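Type IV pilus assembly protein PilF (Pseudomonas aeruginosa, PDB 2HO1) serves as an outer-membrane lipoprotein of TPR repeats that is essential for placing PilQ in the outer membrane and assembling it into the type IV pilus secretin. Local coordinates at residues R106-Y111 with L128-Q133; Q207-L212 with L233-L238. All blocks are in the same frame, centred on the assembly; numbering follows the deposited sequence.

Contact 1: residues R106-Y111 with L128-Q133; sequences RVLNNY and LLEASQ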
loop_
_atom_site.group_PDB
_atom_site.type_symbol
_atom_site.label_atom_id
_atom_site.label_comp_id
_atom_site.label_asym_id
_atom_site.label_seq_id
_atom_site.Cartn_x
_atom_site.Cartn_y
_atom_site.Cartn_z
ATOM N N ARG A 106 -6.305 10.710 -6.728
ATOM C CA ARG A 106 -5.654 11.929 -7.144
ATOM C C ARG A 106 -5.397 12.834 -5.921
ATOM O O ARG A 106 -4.293 13.346 -5.736
ATOM C CB ARG A 106 -6.533 12.666 -8.172
ATOM C CG ARG A 106 -5.879 13.913 -8.759
ATOM C CD ARG A 106 -6.843 14.648 -9.726
ATOM N NE ARG A 106 -7.928 15.262 -8.976
ATOM C CZ ARG A 106 -7.805 16.420 -8.326
ATOM N NH1 ARG A 106 -6.650 17.098 -8.376
ATOM N NH2 ARG A 106 -8.834 16.916 -7.646
ATOM N N VAL A 107 -6.425 13.004 -5.097
ATOM C CA VAL A 107 -6.337 13.855 -3.931
ATOM C C VAL A 107 -5.472 13.208 -2.858
ATOM O O VAL A 107 -4.685 13.907 -2.204
ATOM C CB VAL A 107 -7.739 14.174 -3.411
ATOM C CG1 VAL A 107 -7.665 14.982 -2.117
ATOM C CG2 VAL A 107 -8.492 14.955 -4.493
ATOM N N LEU A 108 -5.575 11.888 -2.703
ATOM C CA LEU A 108 -4.720 11.204 -1.742
ATOM C C LEU A 108 -3.265 11.403 -2.171
ATOM O O LEU A 108 -2.382 11.587 -1.332
ATOM C CB LEU A 108 -5.034 9.710 -1.682
ATOM C CG LEU A 108 -6.295 9.326 -0.879
ATOM C CD1 LEU A 108 -6.664 7.851 -1.183
ATOM C CD2 LEU A 108 -6.038 9.536 0.651
ATOM N N ASN A 109 -3.003 11.390 -3.470
ATOM C CA ASN A 109 -1.625 11.537 -3.919
ATOM C C ASN A 109 -1.126 12.972 -3.729
ATOM O O ASN A 109 -0.010 13.161 -3.304
ATOM C CB ASN A 109 -1.470 11.091 -5.383
ATOM C CG ASN A 109 -0.027 11.183 -5.863
ATOM O OD1 ASN A 109 0.886 10.606 -5.265
ATOM N ND2 ASN A 109 0.183 11.903 -6.939
ATOM N N ASN A 110 -1.959 13.972 -4.040
ATOM C CA ASN A 110 -1.578 15.361 -3.843
ATOM C C ASN A 110 -1.329 15.614 -2.336
ATOM O O ASN A 110 -0.371 16.297 -1.964
ATOM C CB ASN A 110 -2.684 16.300 -4.329
ATOM C CG ASN A 110 -2.782 16.358 -5.871
ATOM O OD1 ASN A 110 -1.869 15.951 -6.568
ATOM N ND2 ASN A 110 -3.885 16.875 -6.382
ATOM N N TYR A 111 -2.202 15.080 -1.482
ATOM C CA TYR A 111 -2.041 15.256 -0.047
ATOM C C TYR A 111 -0.762 14.553 0.470
ATOM O O TYR A 111 0.018 15.138 1.248
ATOM C CB TYR A 111 -3.307 14.774 0.688
ATOM C CG TYR A 111 -3.336 15.020 2.210
ATOM C CD1 TYR A 111 -2.664 16.117 2.793
ATOM C CD2 TYR A 111 -4.093 14.193 3.050
ATOM C CE1 TYR A 111 -2.759 16.370 4.176
ATOM C CE2 TYR A 111 -4.199 14.440 4.424
ATOM C CZ TYR A 111 -3.524 15.533 4.983
ATOM O OH TYR A 111 -3.570 15.717 6.358
ATOM N N LEU A 128 -0.408 7.645 0.711
ATOM C CA LEU A 128 0.053 7.124 -0.562
ATOM C C LEU A 128 -0.282 5.629 -0.721
ATOM O O LEU A 128 -0.626 5.186 -1.818
ATOM C CB LEU A 128 1.554 7.367 -0.716
ATOM C CG LEU A 128 1.885 8.857 -0.853
ATOM C CD1 LEU A 128 3.401 9.062 -0.672
ATOM C CD2 LEU A 128 1.403 9.393 -2.229
ATOM N N LEU A 129 -0.187 4.855 0.365
ATOM C CA LEU A 129 -0.538 3.438 0.316
ATOM C C LEU A 129 -2.024 3.309 -0.059
ATOM O O LEU A 129 -2.420 2.407 -0.801
ATOM C CB LEU A 129 -0.313 2.765 1.675
ATOM C CG LEU A 129 1.121 2.407 2.048
ATOM C CD1 LEU A 129 1.150 1.686 3.396
ATOM C CD2 LEU A 129 1.698 1.516 0.972
ATOM N N GLU A 130 -2.862 4.205 0.458
ATOM C CA GLU A 130 -4.274 4.117 0.122
ATOM C C GLU A 130 -4.459 4.547 -1.354
ATOM O O GLU A 130 -5.248 3.956 -2.095
ATOM C CB GLU A 130 -5.117 4.984 1.075
ATOM C CG GLU A 130 -6.586 5.076 0.690
ATOM C CD GLU A 130 -7.373 3.760 0.870
ATOM O OE1 GLU A 130 -7.540 3.292 2.030
ATOM O OE2 GLU A 130 -7.825 3.199 -0.173
ATOM N N ALA A 131 -3.705 5.545 -1.785
ATOM C CA ALA A 131 -3.797 6.029 -3.166
ATOM C C ALA A 131 -3.437 4.944 -4.164
ATOM O O ALA A 131 -4.027 4.854 -5.222
ATOM C CB ALA A 131 -2.872 7.199 -3.377
ATOM N N SER A 132 -2.452 4.136 -3.829
ATOM C CA SER A 132 -1.983 3.100 -4.733
ATOM C C SER A 132 -3.021 2.039 -5.097
ATOM O O SER A 132 -2.850 1.311 -6.073
ATOM C CB SER A 132 -0.725 2.431 -4.141
ATOM O OG SER A 132 -1.047 1.459 -3.164
ATOM N N GLN A 133 -4.097 1.958 -4.314
ATOM C CA GLN A 133 -5.136 0.981 -4.543
ATOM C C GLN A 133 -6.043 1.215 -5.763
ATOM O O GLN A 133 -6.688 0.266 -6.220
ATOM C CB GLN A 133 -5.977 0.825 -3.276
ATOM C CG GLN A 133 -5.166 0.225 -2.125
ATOM C CD GLN A 133 -4.462 -1.070 -2.552
ATOM O OE1 GLN A 133 -5.095 -2.091 -2.730
ATOM N NE2 GLN A 133 -3.144 -1.004 -2.750
#
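The amide oxygen OD1 of N109 meets two partners of different character: it accepts a hydrogen bond from ND2 of N146, and it lies 3.3 Å from the methyl CD2 of L128. Only the second, a van der Waals touch, belongs to the helix pair. With CG anti to the backbone N (chi1 -178°), the N109 side chain, whose CB points neither toward nor away from helix 121-131, brings its end closer to it and crosses the L128 side chain at a slant. The end of L128 likewise comes nearer, by a different first torsion, and its CD2 also lies 4.1 Å from CA of N109.

Next to it, L108 makes a mostly aliphatic contact with A131 and E130. CB of L108 packs on CB of A131 at 3.7 Å, and both of these side chains set out toward the opposite helix. The single methyl of A131 is consistent with the close backbone approach, where CA of L108 and CA of A131 are 5.4 Å apart. CD1 of L108 reaches to 3.3 Å from CG of E130, a tight carbon-to-carbon touch, and to 3.8 Å from backbone N of A131. E130 thus offers its methylenes to the leucine; a bend at chi2 (69°) turns its carboxylate away, and OE1 is hydrogen-bonded by OH of Y125 of the second subunit.

The two segments bury 230 Å² and join the paired antiparallel helices assigned by inference to the third tetratricopeptide repeat. Helix 87-100 packs against V107, N110 and Y111, none of which takes part in this pairing. Helix 140-153 supplies N146 and L147 against L128, and R142 and V143 against N109, so the N109-L128 junction is where three successive helices meet.

Contact 2: residues Q207-L212 with L233-L238; sequences QNARSL and LQLKRL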
loop_
_atom_site.group_PDB
_atom_site.type_symbol
_atom_site.label_atom_id
_atom_site.label_comp_id
_atom_site.label_asym_id
_atom_site.label_seq_id
_atom_site.Cartn_x
_atom_site.Cartn_y
_atom_site.Cartn_z
ATOM N N GLN A 207 19.825 18.553 -15.802
ATOM C CA GLN A 207 21.086 18.194 -15.162
ATOM C C GLN A 207 21.197 19.241 -14.071
ATOM O O GLN A 207 20.825 20.392 -14.278
ATOM C CB GLN A 207 22.297 18.330 -16.103
ATOM C CG GLN A 207 22.629 17.084 -16.949
ATOM C CD GLN A 207 23.296 15.952 -16.155
ATOM O OE1 GLN A 207 23.402 15.994 -14.933
ATOM N NE2 GLN A 207 23.748 14.942 -16.861
ATOM N N ASN A 208 21.660 18.843 -12.897
ATOM C CA ASN A 208 21.844 19.786 -11.803
ATOM C C ASN A 208 23.169 19.398 -11.172
ATOM O O ASN A 208 23.814 18.471 -11.648
ATOM C CB ASN A 208 20.662 19.736 -10.792
ATOM C CG ASN A 208 20.384 18.330 -10.236
ATOM O OD1 ASN A 208 21.259 17.470 -10.191
ATOM N ND2 ASN A 208 19.157 18.115 -9.782
ATOM N N ALA A 209 23.588 20.098 -10.128
ATOM C CA ALA A 209 24.860 19.803 -9.497
ATOM C C ALA A 209 24.931 18.320 -9.135
ATOM O O ALA A 209 25.894 17.623 -9.474
ATOM C CB ALA A 209 25.034 20.660 -8.264
ATOM N N ARG A 210 23.897 17.848 -8.445
ATOM C CA ARG A 210 23.806 16.459 -8.035
ATOM C C ARG A 210 23.995 15.470 -9.182
ATOM O O ARG A 210 24.836 14.587 -9.101
ATOM C CB ARG A 210 22.455 16.195 -7.369
ATOM C CG ARG A 210 22.261 14.732 -6.948
ATOM C CD ARG A 210 20.802 14.409 -6.683
ATOM N NE ARG A 210 20.633 12.999 -6.345
ATOM C CZ ARG A 210 19.459 12.384 -6.277
ATOM N NH1 ARG A 210 18.356 13.060 -6.529
ATOM N NH2 ARG A 210 19.397 11.098 -5.962
ATOM N N SER A 211 23.213 15.607 -10.245
ATOM C CA SER A 211 23.308 14.681 -11.355
ATOM C C SER A 211 24.610 14.756 -12.146
ATOM O O SER A 211 25.074 13.729 -12.659
ATOM C CB SER A 211 22.103 14.811 -12.289
ATOM O OG SER A 211 22.041 16.061 -12.917
ATOM N N LEU A 212 25.209 15.945 -12.235
ATOM C CA LEU A 212 26.474 16.092 -12.953
ATOM C C LEU A 212 27.539 15.306 -12.204
ATOM O O LEU A 212 28.335 14.596 -12.817
ATOM C CB LEU A 212 26.893 17.580 -13.076
ATOM C CG LEU A 212 26.053 18.381 -14.079
ATOM C CD1 LEU A 212 26.289 19.877 -13.914
ATOM C CD2 LEU A 212 26.377 17.917 -15.507
ATOM N N LEU A 233 32.987 20.359 -16.373
ATOM C CA LEU A 233 32.998 21.694 -16.952
ATOM C C LEU A 233 31.687 22.388 -16.639
ATOM O O LEU A 233 31.683 23.465 -16.039
ATOM C CB LEU A 233 33.173 21.618 -18.471
ATOM C CG LEU A 233 33.743 22.893 -19.091
ATOM C CD1 LEU A 233 35.141 23.129 -18.524
ATOM C CD2 LEU A 233 33.807 22.770 -20.600
ATOM N N GLN A 234 30.581 21.764 -17.053
ATOM C CA GLN A 234 29.241 22.300 -16.813
ATOM C C GLN A 234 29.107 22.563 -15.322
ATOM O O GLN A 234 28.514 23.551 -14.907
ATOM C CB GLN A 234 28.165 21.301 -17.251
ATOM C CG GLN A 234 26.915 21.948 -17.857
ATOM C CD GLN A 234 25.683 21.026 -17.839
ATOM O OE1 GLN A 234 25.776 19.841 -18.182
ATOM N NE2 GLN A 234 24.523 21.577 -17.452
ATOM N N LEU A 235 29.694 21.689 -14.517
ATOM C CA LEU A 235 29.624 21.828 -13.076
ATOM C C LEU A 235 30.417 23.017 -12.524
ATOM O O LEU A 235 29.968 23.678 -11.596
ATOM C CB LEU A 235 30.092 20.530 -12.417
ATOM C CG LEU A 235 29.931 20.413 -10.901
ATOM C CD1 LEU A 235 28.465 20.414 -10.517
ATOM C CD2 LEU A 235 30.599 19.143 -10.437
ATOM N N LYS A 236 31.597 23.285 -13.082
ATOM C CA LYS A 236 32.421 24.400 -12.618
ATOM C C LYS A 236 31.805 25.691 -13.133
ATOM O O LYS A 236 31.861 26.727 -12.481
ATOM C CB LYS A 236 33.846 24.266 -13.155
ATOM N N ARG A 237 31.203 25.599 -14.310
ATOM C CA ARG A 237 30.582 26.722 -14.970
ATOM C C ARG A 237 29.242 27.169 -14.392
ATOM O O ARG A 237 29.007 28.373 -14.218
ATOM C CB ARG A 237 30.391 26.369 -16.441
ATOM C CG ARG A 237 29.861 27.483 -17.301
ATOM C CD ARG A 237 29.758 27.034 -18.753
ATOM N NE ARG A 237 29.516 28.160 -19.653
ATOM C CZ ARG A 237 30.350 29.186 -19.816
ATOM N NH1 ARG A 237 31.491 29.237 -19.137
ATOM N NH2 ARG A 237 30.047 30.166 -20.659
ATOM N N LEU A 238 28.362 26.210 -14.100
ATOM C CA LEU A 238 27.027 26.537 -13.616
ATOM C C LEU A 238 26.790 26.390 -12.143
ATOM O O LEU A 238 25.849 26.963 -11.619
ATOM C CB LEU A 238 25.986 25.710 -14.372
ATOM C CG LEU A 238 26.155 25.783 -15.886
ATOM C CD1 LEU A 238 25.074 24.967 -16.599
ATOM C CD2 LEU A 238 26.083 27.240 -16.304
#
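L212 and L235 pack against each other between the two helices of the last annotated tetratricopeptide repeat, an antiparallel helical hairpin. Apolar contacts come first. CD1 of L212 meets CD1 of L235 at 4.1 Å and also lies over the backbone of the second helix, 3.9 Å from N of L235. L235 carries CG anti to its own nitrogen (chi1 -173°), which sends CD1 across to the start of helix 209-221, 3.8 Å from CA of A209. Y245 and F248 of helix 243-249 also pack on L235.

Mixed contacts follow. The extended side chain of Q234 runs at about a right angle to that of L212, with OE1 3.3 Å from CD2 of L212; more loosely, its NE2 faces CB of Q207.

The side-chain bonds of the cap lie within 207-212, while NE2 of Q207 and O of S211 bond to OH of Y198. R210, whose CB points away from the other helix, forms salt bridges with E180 and D183. N208, the N-cap residue, forms a capping box with S211. N of N208 donates to OG of S211 (2.8 Å), and the return bond, from N of S211 to OD1 of N208, is 2.7 Å long and bent by only 9° from straight.

Both contacts join the two helices of one annotated repeat, TPR 3 for contact 1 and TPR 6 for contact 2, and bury nearly equal areas, 230 and 238 Å². Their centres are 34 Å apart, on opposite sides of the chain's centre. Contact 1 is the more interior: four of its five touching residues are buried, against two of five in contact 2. Their chemistry differs. Contact 1 pairs a leucine with an alanine, and its polar ends are engaged by the next helix and by the second subunit. Contact 2, untouched by another protein chain of the assembly, relies on two leucines in mutual contact, and its local polar bonds include the N208-S211 capping box.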